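Local coordinates for protein glutamyl-tRNA(Gln) amidotransferase subunit B, mitochondrial (Saccharomyces cerevisiae, PDB 4N0H) that forms the B subunit of a mitochondrial amidotransferase, built around a catalytic domain of the GatB/GatE family, at residues L78-K91 / Y102-K116. Sequence-based numbering, arbitrary orientation.
Sequences LGSQVNSISQFDRK and YQLTQHYRPFARGGK
R109 reaches across to the backbone of I85 and crosses the Q87 side chain at about a right angle. Its CB rests 3.6 Å from Q87 CG, and its CG packs against that same methylene, apolar on apolar. CD then carries the chain past the I85 carbonyl, and the bend at chi3 (55°) swings the guanidinium side-on to it. NE donates to I85 O at 2.7 Å from above the carbonyl plane, while NH2 meets a lone pair of the same oxygen at 2.9 Å. NH2 also lies 3.0 Å from N83 OD1, at an angle too poor for a hydrogen bond. Arginine suits this place because one flat group can supply two donors to a single acceptor. Separately, N83 ND2 donates to P110 O within both amide and carbonyl planes, asparagine offering an NH2 to a backbone carbonyl. The loops bridged here interrupt an antiparallel beta hairpin, which pairs as strand at Q81–V82 with A112–R113 and at D89–K91 with Q103–T105; A112, with F111, forms a classic beta bulge against L138. At the border of the break, D89 OD1 accepts from Y108 N at 3.0 Å, met from above the carboxylate plane, and weakly from H107 N; a short side chain ending in an acceptor can meet two successive N-H groups. R90, extended from CG to NE, lays CD over the Y102 ring face, 3.6 Å from its centroid; NE forms a salt bridge with D288, and NH1 and NH2 hydrogen-bond to polar side chains of another protein's chain. At the far end G115, without a side chain, lets S80 OG reach G114 O at 3.0 Å.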
ATOM      1  N   LEU B  78      -3.272 -34.012  -1.462  1.00 33.86           N
ATOM      2  CA  LEU B  78      -4.085 -34.122  -0.252  1.00 35.19           C
ATOM      3  C   LEU B  78      -5.578 -34.240  -0.556  1.00 36.18           C
ATOM      4  O   LEU B  78      -6.371 -34.576   0.322  1.00 37.14           O
ATOM      5  CB  LEU B  78      -3.862 -32.907   0.651  1.00 33.48           C
ATOM      6  CG  LEU B  78      -2.449 -32.645   1.172  1.00 34.93           C
ATOM      7  CD1 LEU B  78      -2.422 -31.314   1.899  1.00 36.23           C
ATOM      8  CD2 LEU B  78      -1.962 -33.775   2.078  1.00 36.39           C
ATOM      9  N   GLY B  79      -5.958 -33.950  -1.795  1.00 35.99           N
ATOM     10  CA  GLY B  79      -7.364 -33.903  -2.157  1.00 37.54           C
ATOM     11  C   GLY B  79      -8.041 -32.661  -1.601  1.00 40.25           C
ATOM     12  O   GLY B  79      -9.243 -32.658  -1.339  1.00 40.50           O
ATOM     13  N   SER B  80      -7.266 -31.594  -1.418  1.00 35.69           N
ATOM     14  CA  SER B  80      -7.809 -30.347  -0.897  1.00 37.58           C
ATOM     15  C   SER B  80      -8.606 -29.615  -1.970  1.00 39.91           C
ATOM     16  O   SER B  80      -8.370 -29.803  -3.163  1.00 41.83           O
ATOM     17  CB  SER B  80      -6.683 -29.446  -0.392  1.00 35.75           C
ATOM     18  OG  SER B  80      -5.890 -30.118   0.567  1.00 34.75           O
ATOM     19  N   GLN B  81      -9.552 -28.785  -1.547  1.00 38.96           N
ATOM     20  CA  GLN B  81     -10.246 -27.905  -2.480  1.00 40.89           C
ATOM     21  C   GLN B  81      -9.517 -26.573  -2.592  1.00 35.42           C
ATOM     22  O   GLN B  81      -9.420 -25.820  -1.619  1.00 32.37           O
ATOM     23  CB  GLN B  81     -11.700 -27.677  -2.061  1.00 47.52           C
ATOM     24  CG  GLN B  81     -12.326 -26.449  -2.719  1.00 58.04           C
ATOM     25  CD  GLN B  81     -13.832 -26.546  -2.844  1.00 68.72           C
ATOM     26  OE1 GLN B  81     -14.355 -27.456  -3.489  1.00 73.29           O
ATOM     27  NE2 GLN B  81     -14.540 -25.603  -2.231  1.00 71.90           N
ATOM     28  N   VAL B  82      -8.991 -26.294  -3.779  1.00 33.97           N
ATOM     29  CA  VAL B  82      -8.295 -25.042  -4.027  1.00 31.94           C
ATOM     30  C   VAL B  82      -9.291 -23.894  -4.044  1.00 34.35           C
ATOM     31  O   VAL B  82     -10.311 -23.961  -4.731  1.00 31.09           O
ATOM     32  CB  VAL B  82      -7.530 -25.074  -5.362  1.00 31.22           C
ATOM     33  CG1 VAL B  82      -6.915 -23.708  -5.657  1.00 25.96           C
ATOM     34  CG2 VAL B  82      -6.463 -26.161  -5.335  1.00 33.84           C
ATOM     35  N   ASN B  83      -8.995 -22.849  -3.276  1.00 34.07           N
ATOM     36  CA  ASN B  83      -9.867 -21.686  -3.188  1.00 39.33           C
ATOM     37  C   ASN B  83      -9.996 -20.999  -4.545  1.00 36.09           C
ATOM     38  O   ASN B  83      -9.007 -20.829  -5.256  1.00 36.32           O
ATOM     39  CB  ASN B  83      -9.328 -20.700  -2.149  1.00 45.18           C
ATOM     40  CG  ASN B  83     -10.430 -19.963  -1.415  1.00 51.36           C
ATOM     41  OD1 ASN B  83     -11.551 -19.848  -1.911  1.00 57.04           O
ATOM     42  ND2 ASN B  83     -10.115 -19.458  -0.227  1.00 48.21           N
ATOM     43  N   SER B  84     -11.218 -20.617  -4.904  1.00 35.53           N
ATOM     44  CA  SER B  84     -11.457 -19.921  -6.165  1.00 40.52           C
ATOM     45  C   SER B  84     -10.682 -18.611  -6.196  1.00 37.00           C
ATOM     46  O   SER B  84     -10.088 -18.247  -7.210  1.00 40.59           O
ATOM     47  CB  SER B  84     -12.949 -19.653  -6.354  1.00 44.21           C
ATOM     48  OG  SER B  84     -13.472 -18.938  -5.249  1.00 51.53           O
ATOM     49  N   ILE B  85     -10.690 -17.915  -5.065  1.00 33.47           N
ATOM     50  CA  ILE B  85      -9.893 -16.714  -4.884  1.00 34.06           C
ATOM     51  C   ILE B  85      -9.110 -16.837  -3.585  1.00 35.14           C
ATOM     52  O   ILE B  85      -9.693 -17.070  -2.527  1.00 37.64           O
ATOM     53  CB  ILE B  85     -10.781 -15.461  -4.767  1.00 36.62           C
ATOM     54  CG1 ILE B  85     -11.563 -15.221  -6.061  1.00 38.14           C
ATOM     55  CG2 ILE B  85      -9.944 -14.239  -4.415  1.00 37.01           C
ATOM     56  CD1 ILE B  85     -10.711 -14.723  -7.202  1.00 39.07           C
ATOM     57  N   SER B  86      -7.793 -16.700  -3.659  1.00 29.88           N
ATOM     58  CA  SER B  86      -7.018 -16.507  -2.439  1.00 30.02           C
ATOM     59  C   SER B  86      -6.249 -15.189  -2.498  1.00 29.19           C
ATOM     60  O   SER B  86      -6.095 -14.588  -3.565  1.00 26.45           O
ATOM     61  CB  SER B  86      -6.107 -17.706  -2.127  1.00 31.56           C
ATOM     62  OG  SER B  86      -5.087 -17.867  -3.094  1.00 32.57           O
ATOM     63  N   GLN B  87      -5.793 -14.731  -1.341  1.00 28.00           N
ATOM     64  CA  GLN B  87      -5.158 -13.428  -1.237  1.00 25.41           C
ATOM     65  C   GLN B  87      -4.148 -13.449  -0.108  1.00 23.55           C
ATOM     66  O   GLN B  87      -4.184 -14.331   0.757  1.00 20.92           O
ATOM     67  CB  GLN B  87      -6.206 -12.349  -0.952  1.00 33.76           C
ATOM     68  CG  GLN B  87      -7.048 -12.642   0.276  1.00 43.88           C
ATOM     69  CD  GLN B  87      -7.785 -11.422   0.807  1.00 48.49           C
ATOM     70  OE1 GLN B  87      -8.345 -10.633   0.042  1.00 49.10           O
ATOM     71  NE2 GLN B  87      -7.780 -11.259   2.131  1.00 40.09           N
ATOM     72  N   PHE B  88      -3.243 -12.479  -0.121  1.00 23.17           N
ATOM     73  CA  PHE B  88      -2.277 -12.327   0.950  1.00 27.16           C
ATOM     74  C   PHE B  88      -2.667 -11.165   1.851  1.00 25.36           C
ATOM     75  O   PHE B  88      -3.116 -10.127   1.370  1.00 27.28           O
ATOM     76  CB  PHE B  88      -0.876 -12.109   0.379  1.00 25.77           C
ATOM     77  CG  PHE B  88      -0.303 -13.323  -0.282  1.00 26.33           C
ATOM     78  CD1 PHE B  88      -0.485 -13.542  -1.635  1.00 22.08           C
ATOM     79  CD2 PHE B  88       0.393 -14.262   0.457  1.00 26.62           C
ATOM     80  CE1 PHE B  88       0.036 -14.669  -2.242  1.00 22.85           C
ATOM     81  CE2 PHE B  88       0.914 -15.392  -0.147  1.00 29.28           C
ATOM     82  CZ  PHE B  88       0.736 -15.594  -1.495  1.00 24.20           C
ATOM     83  N   ASP B  89      -2.485 -11.343   3.154  1.00 26.65           N
ATOM     84  CA  ASP B  89      -2.793 -10.298   4.125  1.00 27.78           C
ATOM     85  C   ASP B  89      -1.545  -9.936   4.916  1.00 24.27           C
ATOM     86  O   ASP B  89      -0.607 -10.723   4.997  1.00 30.34           O
ATOM     87  CB  ASP B  89      -3.892 -10.761   5.082  1.00 30.15           C
ATOM     88  CG  ASP B  89      -5.029 -11.469   4.364  1.00 34.48           C
ATOM     89  OD1 ASP B  89      -5.179 -12.698   4.556  1.00 29.03           O
ATOM     90  OD2 ASP B  89      -5.764 -10.798   3.601  1.00 32.26           O
ATOM     91  N   ARG B  90      -1.542  -8.742   5.497  1.00 23.37           N
ATOM     92  CA  ARG B  90      -0.426  -8.282   6.312  1.00 23.26           C
ATOM     93  C   ARG B  90      -0.677  -8.557   7.791  1.00 28.55           C
ATOM     94  O   ARG B  90      -1.684  -8.121   8.352  1.00 27.83           O
ATOM     95  CB  ARG B  90      -0.197  -6.785   6.100  1.00 19.23           C
ATOM     96  CG  ARG B  90       0.100  -6.421   4.659  1.00 22.59           C
ATOM     97  CD  ARG B  90       0.315  -4.928   4.492  1.00 20.79           C
ATOM     98  NE  ARG B  90       0.706  -4.596   3.127  1.00 24.95           N
ATOM     99  CZ  ARG B  90       0.891  -3.354   2.688  1.00 27.65           C
ATOM    100  NH1 ARG B  90       0.722  -2.330   3.511  1.00 23.38           N
ATOM    101  NH2 ARG B  90       1.249  -3.136   1.428  1.00 24.34           N
ATOM    102  N   LYS B  91       0.243  -9.289   8.410  1.00 26.52           N
ATOM    103  CA  LYS B  91       0.195  -9.575   9.837  1.00 29.07           C
ATOM    104  C   LYS B  91       1.230  -8.686  10.513  1.00 26.15           C
ATOM    105  O   LYS B  91       2.428  -8.902  10.345  1.00 27.05           O
ATOM    106  CB  LYS B  91       0.505 -11.053  10.083  1.00 28.46           C
ATOM    107  CG  LYS B  91       0.594 -11.461  11.551  1.00 32.09           C
ATOM    108  CD  LYS B  91       0.999 -12.929  11.674  1.00 34.79           C
ATOM    109  CE  LYS B  91       1.034 -13.389  13.122  1.00 37.61           C
ATOM    110  NZ  LYS B  91       1.339 -14.850  13.215  1.00 38.62           N
ATOM    111  N   TYR B 102       5.711  -6.260   8.989  1.00 26.23           N
ATOM    112  CA  TYR B 102       4.605  -7.195   8.874  1.00 25.89           C
ATOM    113  C   TYR B 102       5.027  -8.405   8.053  1.00 30.47           C
ATOM    114  O   TYR B 102       6.012  -8.356   7.312  1.00 27.80           O
ATOM    115  CB  TYR B 102       3.362  -6.532   8.263  1.00 25.38           C
ATOM    116  CG  TYR B 102       3.557  -5.915   6.889  1.00 23.14           C
ATOM    117  CD1 TYR B 102       3.512  -6.694   5.736  1.00 25.27           C
ATOM    118  CD2 TYR B 102       3.753  -4.546   6.744  1.00 23.20           C
ATOM    119  CE1 TYR B 102       3.678  -6.131   4.472  1.00 23.67           C
ATOM    120  CE2 TYR B 102       3.917  -3.968   5.488  1.00 21.09           C
ATOM    121  CZ  TYR B 102       3.873  -4.763   4.359  1.00 22.80           C
ATOM    122  OH  TYR B 102       4.039  -4.191   3.121  1.00 25.11           O
ATOM    123  N   GLN B 103       4.284  -9.494   8.212  1.00 26.69           N
ATOM    124  CA  GLN B 103       4.495 -10.703   7.431  1.00 25.86           C
ATOM    125  C   GLN B 103       3.334 -10.860   6.459  1.00 24.46           C
ATOM    126  O   GLN B 103       2.183 -10.632   6.828  1.00 26.62           O
ATOM    127  CB  GLN B 103       4.553 -11.919   8.359  1.00 29.11           C
ATOM    128  CG  GLN B 103       4.629 -13.253   7.630  1.00 37.69           C
ATOM    129  CD  GLN B 103       4.276 -14.435   8.524  1.00 42.30           C
ATOM    130  OE1 GLN B 103       4.864 -15.509   8.411  1.00 48.14           O
ATOM    131  NE2 GLN B 103       3.308 -14.241   9.410  1.00 36.42           N
ATOM    132  N   LEU B 104       3.634 -11.227   5.216  1.00 18.94           N
ATOM    133  CA  LEU B 104       2.594 -11.570   4.254  1.00 24.55           C
ATOM    134  C   LEU B 104       2.201 -13.034   4.409  1.00 25.59           C
ATOM    135  O   LEU B 104       3.054 -13.923   4.408  1.00 25.10           O
ATOM    136  CB  LEU B 104       3.051 -11.282   2.827  1.00 19.03           C
ATOM    137  CG  LEU B 104       3.070  -9.799   2.465  1.00 20.83           C
ATOM    138  CD1 LEU B 104       3.813  -9.565   1.150  1.00 20.37           C
ATOM    139  CD2 LEU B 104       1.638  -9.271   2.382  1.00 21.92           C
ATOM    140  N   THR B 105       0.903 -13.268   4.557  1.00 27.99           N
ATOM    141  CA  THR B 105       0.368 -14.596   4.835  1.00 30.15           C
ATOM    142  C   THR B 105      -1.083 -14.635   4.383  1.00 26.80           C
ATOM    143  O   THR B 105      -1.710 -13.599   4.225  1.00 31.46           O
ATOM    144  CB  THR B 105       0.448 -14.938   6.343  1.00 34.54           C
ATOM    145  OG1 THR B 105      -0.063 -16.260   6.566  1.00 40.46           O
ATOM    146  CG2 THR B 105      -0.350 -13.943   7.170  1.00 35.94           C
ATOM    147  N   GLN B 106      -1.617 -15.829   4.170  1.00 31.59           N
ATOM    148  CA  GLN B 106      -2.991 -15.957   3.703  1.00 31.09           C
ATOM    149  C   GLN B 106      -3.956 -16.223   4.850  1.00 36.59           C
ATOM    150  O   GLN B 106      -4.416 -17.348   5.038  1.00 43.60           O
ATOM    151  CB  GLN B 106      -3.091 -17.064   2.662  1.00 27.62           C
ATOM    152  CG  GLN B 106      -2.122 -16.900   1.515  1.00 26.30           C
ATOM    153  CD  GLN B 106      -2.429 -17.846   0.378  1.00 29.97           C
ATOM    154  OE1 GLN B 106      -2.300 -19.061   0.518  1.00 29.29           O
ATOM    155  NE2 GLN B 106      -2.863 -17.292  -0.753  1.00 31.18           N
ATOM    156  N   HIS B 107      -4.265 -15.176   5.606  1.00 32.78           N
ATOM    157  CA  HIS B 107      -5.107 -15.294   6.790  1.00 33.83           C
ATOM    158  C   HIS B 107      -6.590 -15.484   6.464  1.00 36.69           C
ATOM    159  O   HIS B 107      -7.190 -16.491   6.841  1.00 41.00           O
ATOM    160  CB  HIS B 107      -4.913 -14.074   7.697  1.00 35.60           C
ATOM    161  CG  HIS B 107      -5.759 -14.096   8.931  1.00 40.71           C
ATOM    162  ND1 HIS B 107      -6.852 -13.273   9.100  1.00 43.46           N
ATOM    163  CD2 HIS B 107      -5.674 -14.842  10.058  1.00 38.88           C
ATOM    164  CE1 HIS B 107      -7.404 -13.513  10.275  1.00 41.42           C
ATOM    165  NE2 HIS B 107      -6.708 -14.460  10.877  1.00 41.55           N
ATOM    166  N   TYR B 108      -7.176 -14.518   5.765  1.00 31.49           N
ATOM    167  CA  TYR B 108      -8.614 -14.535   5.482  1.00 31.51           C
ATOM    168  C   TYR B 108      -9.012 -15.524   4.389  1.00 32.25           C
ATOM    169  O   TYR B 108     -10.093 -16.106   4.442  1.00 31.73           O
ATOM    170  CB  TYR B 108      -9.113 -13.138   5.088  1.00 32.88           C
ATOM    171  CG  TYR B 108      -8.970 -12.094   6.171  1.00 36.21           C
ATOM    172  CD1 TYR B 108      -9.717 -12.173   7.340  1.00 38.98           C
ATOM    173  CD2 TYR B 108      -8.098 -11.022   6.018  1.00 33.92           C
ATOM    174  CE1 TYR B 108      -9.589 -11.219   8.334  1.00 41.81           C
ATOM    175  CE2 TYR B 108      -7.968 -10.062   7.000  1.00 34.89           C
ATOM    176  CZ  TYR B 108      -8.714 -10.165   8.157  1.00 40.00           C
ATOM    177  OH  TYR B 108      -8.589  -9.211   9.142  1.00 42.64           O
ATOM    178  N   ARG B 109      -8.153 -15.688   3.387  1.00 31.60           N
ATOM    179  CA  ARG B 109      -8.461 -16.544   2.244  1.00 33.03           C
ATOM    180  C   ARG B 109      -7.279 -17.442   1.885  1.00 29.12           C
ATOM    181  O   ARG B 109      -6.443 -17.081   1.061  1.00 29.51           O
ATOM    182  CB  ARG B 109      -8.868 -15.703   1.031  1.00 35.54           C
ATOM    183  CG  ARG B 109     -10.044 -14.765   1.284  1.00 38.38           C
ATOM    184  CD  ARG B 109     -10.649 -14.282  -0.024  1.00 49.68           C
ATOM    185  NE  ARG B 109     -11.039 -15.406  -0.876  1.00 60.39           N
ATOM    186  CZ  ARG B 109     -12.211 -16.031  -0.800  1.00 66.99           C
ATOM    187  NH1 ARG B 109     -13.117 -15.643   0.091  1.00 69.93           N
ATOM    188  NH2 ARG B 109     -12.479 -17.044  -1.614  1.00 66.13           N
ATOM    189  N   PRO B 110      -7.214 -18.623   2.511  1.00 27.20           N
ATOM    190  CA  PRO B 110      -6.114 -19.569   2.301  1.00 27.92           C
ATOM    191  C   PRO B 110      -6.137 -20.169   0.897  1.00 30.51           C
ATOM    192  O   PRO B 110      -7.177 -20.151   0.231  1.00 24.82           O
ATOM    193  CB  PRO B 110      -6.372 -20.648   3.363  1.00 27.64           C
ATOM    194  CG  PRO B 110      -7.840 -20.564   3.637  1.00 29.50           C
ATOM    195  CD  PRO B 110      -8.187 -19.110   3.502  1.00 26.46           C
ATOM    196  N   PHE B 111      -4.989 -20.678   0.456  1.00 28.84           N
ATOM    197  CA  PHE B 111      -4.855 -21.261  -0.875  1.00 27.61           C
ATOM    198  C   PHE B 111      -5.812 -22.434  -1.105  1.00 27.01           C
ATOM    199  O   PHE B 111      -6.402 -22.554  -2.175  1.00 26.53           O
ATOM    200  CB  PHE B 111      -3.409 -21.712  -1.130  1.00 25.16           C
ATOM    201  CG  PHE B 111      -3.164 -22.189  -2.542  1.00 28.26           C
ATOM    202  CD1 PHE B 111      -3.242 -23.539  -2.859  1.00 27.45           C
ATOM    203  CD2 PHE B 111      -2.874 -21.285  -3.552  1.00 29.80           C
ATOM    204  CE1 PHE B 111      -3.023 -23.977  -4.157  1.00 24.62           C
ATOM    205  CE2 PHE B 111      -2.651 -21.716  -4.853  1.00 30.37           C
ATOM    206  CZ  PHE B 111      -2.731 -23.061  -5.156  1.00 25.52           C
ATOM    207  N   ALA B 112      -5.949 -23.297  -0.104  1.00 25.51           N
ATOM    208  CA  ALA B 112      -6.814 -24.470  -0.208  1.00 30.98           C
ATOM    209  C   ALA B 112      -7.427 -24.836   1.135  1.00 32.34           C
ATOM    210  O   ALA B 112      -6.919 -24.460   2.192  1.00 30.82           O
ATOM    211  CB  ALA B 112      -6.041 -25.661  -0.772  1.00 32.38           C
ATOM    212  N   ARG B 113      -8.528 -25.573   1.082  1.00 31.54           N
ATOM    213  CA  ARG B 113      -9.178 -26.059   2.289  1.00 36.51           C
ATOM    214  C   ARG B 113      -9.567 -27.522   2.119  1.00 33.74           C
ATOM    215  O   ARG B 113      -9.697 -28.019   0.995  1.00 31.64           O
ATOM    216  CB  ARG B 113     -10.407 -25.211   2.620  1.00 43.68           C
ATOM    217  CG  ARG B 113     -10.077 -23.830   3.177  1.00 51.53           C
ATOM    218  CD  ARG B 113     -11.332 -22.982   3.352  1.00 59.66           C
ATOM    219  NE  ARG B 113     -11.738 -22.327   2.110  1.00 66.29           N
ATOM    220  CZ  ARG B 113     -12.964 -21.865   1.872  1.00 71.07           C
ATOM    221  NH1 ARG B 113     -13.916 -21.997   2.785  1.00 73.39           N
ATOM    222  NH2 ARG B 113     -13.242 -21.278   0.715  1.00 69.48           N
ATOM    223  N   GLY B 114      -9.746 -28.212   3.239  1.00 35.69           N
ATOM    224  CA  GLY B 114     -10.110 -29.616   3.209  1.00 36.45           C
ATOM    225  C   GLY B 114      -8.933 -30.485   2.819  1.00 40.58           C
ATOM    226  O   GLY B 114      -7.783 -30.044   2.844  1.00 35.27           O
ATOM    227  N   GLY B 115      -9.223 -31.725   2.440  1.00 39.78           N
ATOM    228  CA  GLY B 115      -8.179 -32.689   2.156  1.00 40.53           C
ATOM    229  C   GLY B 115      -7.944 -33.577   3.361  1.00 40.83           C
ATOM    230  O   GLY B 115      -8.576 -33.393   4.403  1.00 36.03           O
ATOM    231  N   LYS B 116      -7.032 -34.533   3.226  1.00 42.58           N
ATOM    232  CA  LYS B 116      -6.773 -35.485   4.297  1.00 47.63           C
ATOM    233  C   LYS B 116      -5.535 -36.322   4.013  1.00 46.09           C
ATOM    234  O   LYS B 116      -5.022 -36.336   2.895  1.00 42.93           O
ATOM    235  CB  LYS B 116      -7.971 -36.421   4.459  1.00 50.27           C
ATOM    236  CG  LYS B 116      -8.181 -37.326   3.259  1.00 53.86           C
ATOM    237  CD  LYS B 116      -9.470 -38.115   3.359  1.00 60.57           C
ATOM    238  CE  LYS B 116      -9.606 -39.069   2.182  1.00 66.16           C
ATOM    239  NZ  LYS B 116     -10.939 -39.738   2.150  1.00 70.32           N
TER
HETATM  240  O   HOH W   1      -6.243 -20.316  -4.214  1.00 29.15           O
HETATM  241  O   HOH W   2      -5.918 -14.289   2.765  1.00 33.50           O